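Local coordinates for Thiol:disulfide interchange protein (Proteus mirabilis, PDB 4OD7), which probably acts as a periplasmic dithiol oxidase of the DsbA family, introducing disulfide bonds into folding proteins, among them virulence factors, at residues T74-L83 and A126-V136. The protein carries 1 engineered substitution. Numbering follows the deposited sequence.
Sequences TRAWAVAIAL and AINSFVVNSLV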
ATOM      1  N   THR A  74      -8.826  -6.631  -1.935  1.00 12.32           N
ATOM      2  CA  THR A  74      -8.478  -6.308  -0.563  1.00 12.19           C
ATOM      3  C   THR A  74      -8.374  -7.548   0.304  1.00 12.21           C
ATOM      4  O   THR A  74      -7.471  -7.646   1.100  1.00 13.24           O
ATOM      5  CB  THR A  74      -9.505  -5.354   0.046  1.00 13.88           C
ATOM      6  OG1 THR A  74      -9.437  -4.116  -0.651  1.00 14.61           O
ATOM      7  CG2 THR A  74      -9.281  -5.119   1.521  1.00 15.81           C
ATOM      8  N   ARG A  75      -9.278  -8.506   0.110  1.00 14.98           N
ATOM      9  CA  ARG A  75      -9.198  -9.797   0.812  1.00 15.47           C
ATOM     10  C   ARG A  75      -7.961 -10.601   0.366  1.00 13.60           C
ATOM     11  O   ARG A  75      -7.290 -11.166   1.193  1.00 13.63           O
ATOM     12  CB  ARG A  75     -10.467 -10.608   0.605  1.00 15.56           C
ATOM     13  CG  ARG A  75     -10.483 -11.952   1.377  1.00 13.56           C
ATOM     14  CD  ARG A  75     -11.917 -12.503   1.390  1.00 17.68           C
ATOM     15  NE  ARG A  75     -12.822 -11.712   2.230  1.00 15.58           N
ATOM     16  CZ  ARG A  75     -12.969 -11.850   3.531  1.00 14.86           C
ATOM     17  NH1 ARG A  75     -12.304 -12.774   4.210  1.00 15.27           N
ATOM     18  NH2 ARG A  75     -13.807 -11.060   4.161  1.00 19.18           N
ATOM     19  N   ALA A  76      -7.648 -10.591  -0.934  1.00 13.51           N
ATOM     20  CA  ALA A  76      -6.434 -11.200  -1.478  1.00 13.02           C
ATOM     21  C   ALA A  76      -5.208 -10.655  -0.767  1.00 13.03           C
ATOM     22  O   ALA A  76      -4.292 -11.386  -0.433  1.00 11.18           O
ATOM     23  CB  ALA A  76      -6.323 -10.921  -2.975  1.00 11.76           C
ATOM     24  N   TRP A  77      -5.175  -9.353  -0.569  1.00 12.52           N
ATOM     25  CA  TRP A  77      -4.019  -8.766   0.053  1.00 12.87           C
ATOM     26  C   TRP A  77      -3.945  -9.218   1.522  1.00 12.33           C
ATOM     27  O   TRP A  77      -2.871  -9.484   2.029  1.00 13.26           O
ATOM     28  CB  TRP A  77      -4.052  -7.251  -0.034  1.00 13.84           C
ATOM     29  CG  TRP A  77      -2.811  -6.586   0.556  1.00 10.74           C
ATOM     30  CD1 TRP A  77      -2.780  -5.696   1.556  1.00 12.20           C
ATOM     31  CD2 TRP A  77      -1.449  -6.794   0.164  1.00 11.62           C
ATOM     32  NE1 TRP A  77      -1.506  -5.314   1.812  1.00 14.46           N
ATOM     33  CE2 TRP A  77      -0.661  -5.970   0.966  1.00 14.56           C
ATOM     34  CE3 TRP A  77      -0.826  -7.579  -0.805  1.00 13.87           C
ATOM     35  CZ2 TRP A  77       0.731  -5.911   0.843  1.00 15.55           C
ATOM     36  CZ3 TRP A  77       0.566  -7.504  -0.935  1.00 17.60           C
ATOM     37  CH2 TRP A  77       1.316  -6.692  -0.114  1.00 16.70           C
ATOM     38  N   ALA A  78      -5.094  -9.287   2.190  1.00 12.84           N
ATOM     39  CA  ALA A  78      -5.160  -9.857   3.549  1.00 13.02           C
ATOM     40  C   ALA A  78      -4.618 -11.313   3.578  1.00 10.50           C
ATOM     41  O   ALA A  78      -4.029 -11.712   4.538  1.00 11.04           O
ATOM     42  CB  ALA A  78      -6.571  -9.798   4.096  1.00 13.83           C
ATOM     43  N   VAL A  79      -4.968 -12.125   2.581  1.00 14.26           N
ATOM     44  CA  VAL A  79      -4.443 -13.488   2.481  1.00 13.79           C
ATOM     45  C   VAL A  79      -2.921 -13.445   2.329  1.00 14.51           C
ATOM     46  O   VAL A  79      -2.209 -14.249   2.922  1.00 15.90           O
ATOM     47  CB  VAL A  79      -5.099 -14.258   1.323  1.00 12.30           C
ATOM     48  CG1 VAL A  79      -4.399 -15.608   1.098  1.00 11.58           C
ATOM     49  CG2 VAL A  79      -6.573 -14.465   1.623  1.00 13.90           C
ATOM     50  N   ALA A  80      -2.433 -12.522   1.499  1.00 14.67           N
ATOM     51  CA  ALA A  80      -1.008 -12.415   1.254  1.00 15.97           C
ATOM     52  C   ALA A  80      -0.262 -12.110   2.549  1.00 16.34           C
ATOM     53  O   ALA A  80       0.832 -12.644   2.780  1.00 18.46           O
ATOM     54  CB  ALA A  80      -0.736 -11.360   0.227  1.00 14.94           C
ATOM     55  N   ILE A  81      -0.836 -11.205   3.349  1.00 15.61           N
ATOM     56  CA  ILE A  81      -0.306 -10.835   4.661  1.00 12.73           C
ATOM     57  C   ILE A  81      -0.348 -12.033   5.582  1.00 12.97           C
ATOM     58  O   ILE A  81       0.636 -12.317   6.254  1.00 16.33           O
ATOM     59  CB  ILE A  81      -1.048  -9.671   5.284  1.00 12.91           C
ATOM     60  CG1 ILE A  81      -0.831  -8.416   4.413  1.00 12.46           C
ATOM     61  CG2 ILE A  81      -0.582  -9.428   6.723  1.00 14.83           C
ATOM     62  CD1 ILE A  81      -1.747  -7.321   4.747  1.00 11.57           C
ATOM     63  N   ALA A  82      -1.496 -12.703   5.644  1.00 11.65           N
ATOM     64  CA  ALA A  82      -1.655 -13.831   6.540  1.00 13.32           C
ATOM     65  C   ALA A  82      -0.673 -14.972   6.235  1.00 16.81           C
ATOM     66  O   ALA A  82      -0.207 -15.670   7.167  1.00 16.97           O
ATOM     67  CB  ALA A  82      -3.106 -14.348   6.512  1.00 15.15           C
ATOM     68  N   LEU A  83      -0.411 -15.209   4.945  1.00 18.55           N
ATOM     69  CA  LEU A  83       0.486 -16.293   4.536  1.00 17.06           C
ATOM     70  C   LEU A  83       1.913 -15.791   4.494  1.00 17.14           C
ATOM     71  O   LEU A  83       2.823 -16.586   4.345  1.00 20.28           O
ATOM     72  CB  LEU A  83       0.074 -16.864   3.176  1.00 17.05           C
ATOM     73  CG  LEU A  83      -1.313 -17.517   3.212  1.00 16.61           C
ATOM     74  CD1 LEU A  83      -1.690 -18.144   1.926  1.00 16.14           C
ATOM     75  CD2 LEU A  83      -1.480 -18.496   4.377  1.00 18.64           C
ATOM     76  N   ALA A 126      -7.050 -20.103   4.677  1.00 15.80           N
ATOM     77  CA  ALA A 126      -6.848 -18.706   5.043  1.00 16.95           C
ATOM     78  C   ALA A 126      -7.973 -17.771   4.571  1.00 15.59           C
ATOM     79  O   ALA A 126      -8.304 -16.852   5.280  1.00 16.84           O
ATOM     80  CB  ALA A 126      -5.478 -18.214   4.505  1.00 18.71           C
ATOM     81  N   ILE A 127      -8.534 -17.980   3.376  1.00 14.99           N
ATOM     82  CA  ILE A 127      -9.280 -16.930   2.677  1.00 15.02           C
ATOM     83  C   ILE A 127     -10.498 -16.404   3.473  1.00 15.77           C
ATOM     84  O   ILE A 127     -10.783 -15.213   3.413  1.00 15.98           O
ATOM     85  CB  ILE A 127      -9.740 -17.396   1.272  1.00 15.56           C
ATOM     86  CG1 ILE A 127     -10.418 -16.251   0.546  1.00 14.86           C
ATOM     87  CG2 ILE A 127     -10.646 -18.630   1.364  1.00 20.92           C
ATOM     88  CD1 ILE A 127     -10.753 -16.551  -0.836  1.00 17.18           C
ATOM     89  N   ASN A 128     -11.189 -17.266   4.232  1.00 16.88           N
ATOM     90  CA  ASN A 128     -12.288 -16.802   5.074  1.00 16.74           C
ATOM     91  C   ASN A 128     -12.001 -17.041   6.564  1.00 16.04           C
ATOM     92  O   ASN A 128     -12.901 -17.056   7.409  1.00 17.16           O
ATOM     93  CB  ASN A 128     -13.572 -17.490   4.673  1.00 16.93           C
ATOM     94  CG  ASN A 128     -14.017 -17.093   3.284  1.00 18.60           C
ATOM     95  OD1 ASN A 128     -14.157 -15.916   2.973  1.00 19.29           O
ATOM     96  ND2 ASN A 128     -14.190 -18.078   2.420  1.00 17.54           N
ATOM     97  N   SER A 129     -10.726 -17.123   6.887  1.00 16.62           N
ATOM     98  CA  SER A 129     -10.313 -17.258   8.271  1.00 17.37           C
ATOM     99  C   SER A 129     -10.602 -15.999   9.065  1.00 16.47           C
ATOM    100  O   SER A 129     -10.707 -14.933   8.505  1.00 14.57           O
ATOM    101  CB  SER A 129      -8.816 -17.613   8.339  1.00 15.09           C
ATOM    102  OG  SER A 129      -8.018 -16.569   7.856  1.00 13.47           O
ATOM    103  N   PHE A 130     -10.740 -16.168  10.377  1.00 17.72           N
ATOM    104  CA  PHE A 130     -10.866 -15.076  11.319  1.00 15.27           C
ATOM    105  C   PHE A 130      -9.745 -14.098  11.123  1.00 13.86           C
ATOM    106  O   PHE A 130      -9.955 -12.907  11.165  1.00 15.45           O
ATOM    107  CB  PHE A 130     -10.851 -15.613  12.764  1.00 16.43           C
ATOM    108  CG  PHE A 130     -10.809 -14.541  13.809  1.00 15.66           C
ATOM    109  CD1 PHE A 130     -11.956 -14.080  14.397  1.00 17.15           C
ATOM    110  CD2 PHE A 130      -9.616 -13.977  14.188  1.00 14.20           C
ATOM    111  CE1 PHE A 130     -11.910 -13.105  15.345  1.00 18.95           C
ATOM    112  CE2 PHE A 130      -9.581 -13.014  15.128  1.00 15.88           C
ATOM    113  CZ  PHE A 130     -10.720 -12.577  15.705  1.00 16.70           C
ATOM    114  N   VAL A 131      -8.531 -14.591  10.976  1.00 13.98           N
ATOM    115  CA  VAL A 131      -7.397 -13.683  10.817  1.00 17.08           C
ATOM    116  C   VAL A 131      -7.525 -12.811   9.522  1.00 12.97           C
ATOM    117  O   VAL A 131      -7.198 -11.646   9.515  1.00 11.24           O
ATOM    118  CB  VAL A 131      -6.091 -14.424  10.850  1.00 17.41           C
ATOM    119  CG1 VAL A 131      -6.133 -15.592   9.982  1.00 23.68           C
ATOM    120  CG2 VAL A 131      -4.953 -13.545  10.439  1.00 15.26           C
ATOM    121  N   VAL A 132      -7.947 -13.424   8.436  1.00 12.45           N
ATOM    122  CA  VAL A 132      -8.065 -12.735   7.172  1.00 12.10           C
ATOM    123  C   VAL A 132      -9.271 -11.819   7.294  1.00 13.62           C
ATOM    124  O   VAL A 132      -9.215 -10.685   6.869  1.00 13.73           O
ATOM    125  CB  VAL A 132      -8.151 -13.733   6.031  1.00 12.28           C
ATOM    126  CG1 VAL A 132      -8.669 -13.104   4.761  1.00 12.64           C
ATOM    127  CG2 VAL A 132      -6.769 -14.305   5.789  1.00 12.39           C
ATOM    128  N   ASN A 133     -10.344 -12.293   7.914  1.00 13.59           N
ATOM    129  CA  ASN A 133     -11.478 -11.420   8.181  1.00 14.15           C
ATOM    130  C   ASN A 133     -11.101 -10.165   8.991  1.00 15.04           C
ATOM    131  O   ASN A 133     -11.455  -9.061   8.625  1.00 15.68           O
ATOM    132  CB  ASN A 133     -12.569 -12.191   8.913  1.00 14.46           C
ATOM    133  CG  ASN A 133     -13.181 -13.298   8.065  1.00 16.18           C
ATOM    134  OD1 ASN A 133     -13.142 -13.272   6.832  1.00 17.53           O
ATOM    135  ND2 ASN A 133     -13.731 -14.290   8.734  1.00 17.37           N
ATOM    136  N   SER A 134     -10.288 -10.328  10.025  1.00 15.66           N
ATOM    137  CA  SER A 134      -9.803  -9.218  10.830  1.00 14.34           C
ATOM    138  C   SER A 134      -8.954  -8.267  10.032  1.00 12.72           C
ATOM    139  O   SER A 134      -9.101  -7.065  10.166  1.00 14.27           O
ATOM    140  CB  SER A 134      -8.968  -9.734  11.993  1.00 17.22           C
ATOM    141  OG  SER A 134      -9.766 -10.541  12.835  1.00 24.37           O
ATOM    142  N   LEU A 135      -8.083  -8.796   9.187  1.00 12.63           N
ATOM    143  CA  LEU A 135      -7.250  -7.950   8.319  1.00 14.61           C
ATOM    144  C   LEU A 135      -8.094  -7.159   7.320  1.00 13.84           C
ATOM    145  O   LEU A 135      -7.755  -6.036   6.964  1.00 13.64           O
ATOM    146  CB  LEU A 135      -6.229  -8.787   7.528  1.00 12.70           C
ATOM    147  CG  LEU A 135      -5.069  -9.327   8.333  1.00 14.38           C
ATOM    148  CD1 LEU A 135      -4.366 -10.395   7.550  1.00 16.63           C
ATOM    149  CD2 LEU A 135      -4.090  -8.255   8.701  1.00 16.78           C
ATOM    150  N   VAL A 136      -9.167  -7.753   6.822  1.00 12.42           N
ATOM    151  CA  VAL A 136     -10.012  -7.042   5.872  1.00 15.17           C
ATOM    152  C   VAL A 136     -10.647  -5.846   6.597  1.00 16.14           C
ATOM    153  O   VAL A 136     -10.664  -4.728   6.065  1.00 16.62           O
ATOM    154  CB  VAL A 136     -11.087  -7.998   5.225  1.00 16.32           C
ATOM    155  CG1 VAL A 136     -12.335  -7.205   4.683  1.00 14.11           C
ATOM    156  CG2 VAL A 136     -10.386  -8.988   4.196  1.00 10.86           C
TER
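Arg-75 reaches from helix 70-83 across the start of helix 130-145, and every atom of its side chain from CB on meets something there. Arg-75 CB lies 3.9 Å from Val-136 CG2. CG, set anti to the backbone N (chi1 -177°), runs out past Val-132 CG1, and Arg-75 CD passes the carbonyl of Ile-127 and lies 4.1 Å from Ile-127 CG1. The chain then bends at chi3 (-70°), which brings the guanidinium round to the turn. Val-136 CG2 sits over the centre of one face of that group, 3.9 Å above its plane, with NE and CZ under it, while Asn-128 OD1 stands over the opposite face. At the edge, Arg-75 NH1 donates twice: to Ile-127 O at 3.0 Å, in the plane of that carbonyl, and to Asn-133 OD1 at 2.8 Å, almost straight on to its C=O. NH2 also nears Val-136 CG2 and Asn-133 OD1 but makes no hydrogen bond to that oxygen. The two NH1 bonds tie the tip both to the type I turn 126-129 and to the first turn of the helix that follows. Ser-129, the N-cap residue, accepts from Val-132 N through OG, which also donates to Ala-126 O. Helix 70-83 belongs to the helical domain inserted in the thioredoxin fold of DsbA proteins, and helix 130-145 leads from it back to the thioredoxin part. Farther along helix 70-83, toward its C-terminal end, the packing is largely apolar, and Val-132 is a knob in the hole formed by Arg-75, Ala-78, Val-79 and Ala-82. The small Ala-78 lets the backbones come close, its CB meeting Leu-135 CB at 3.6 Å. Leu-135 CD1 continues over Ala-78 O to Ile-81 CG2.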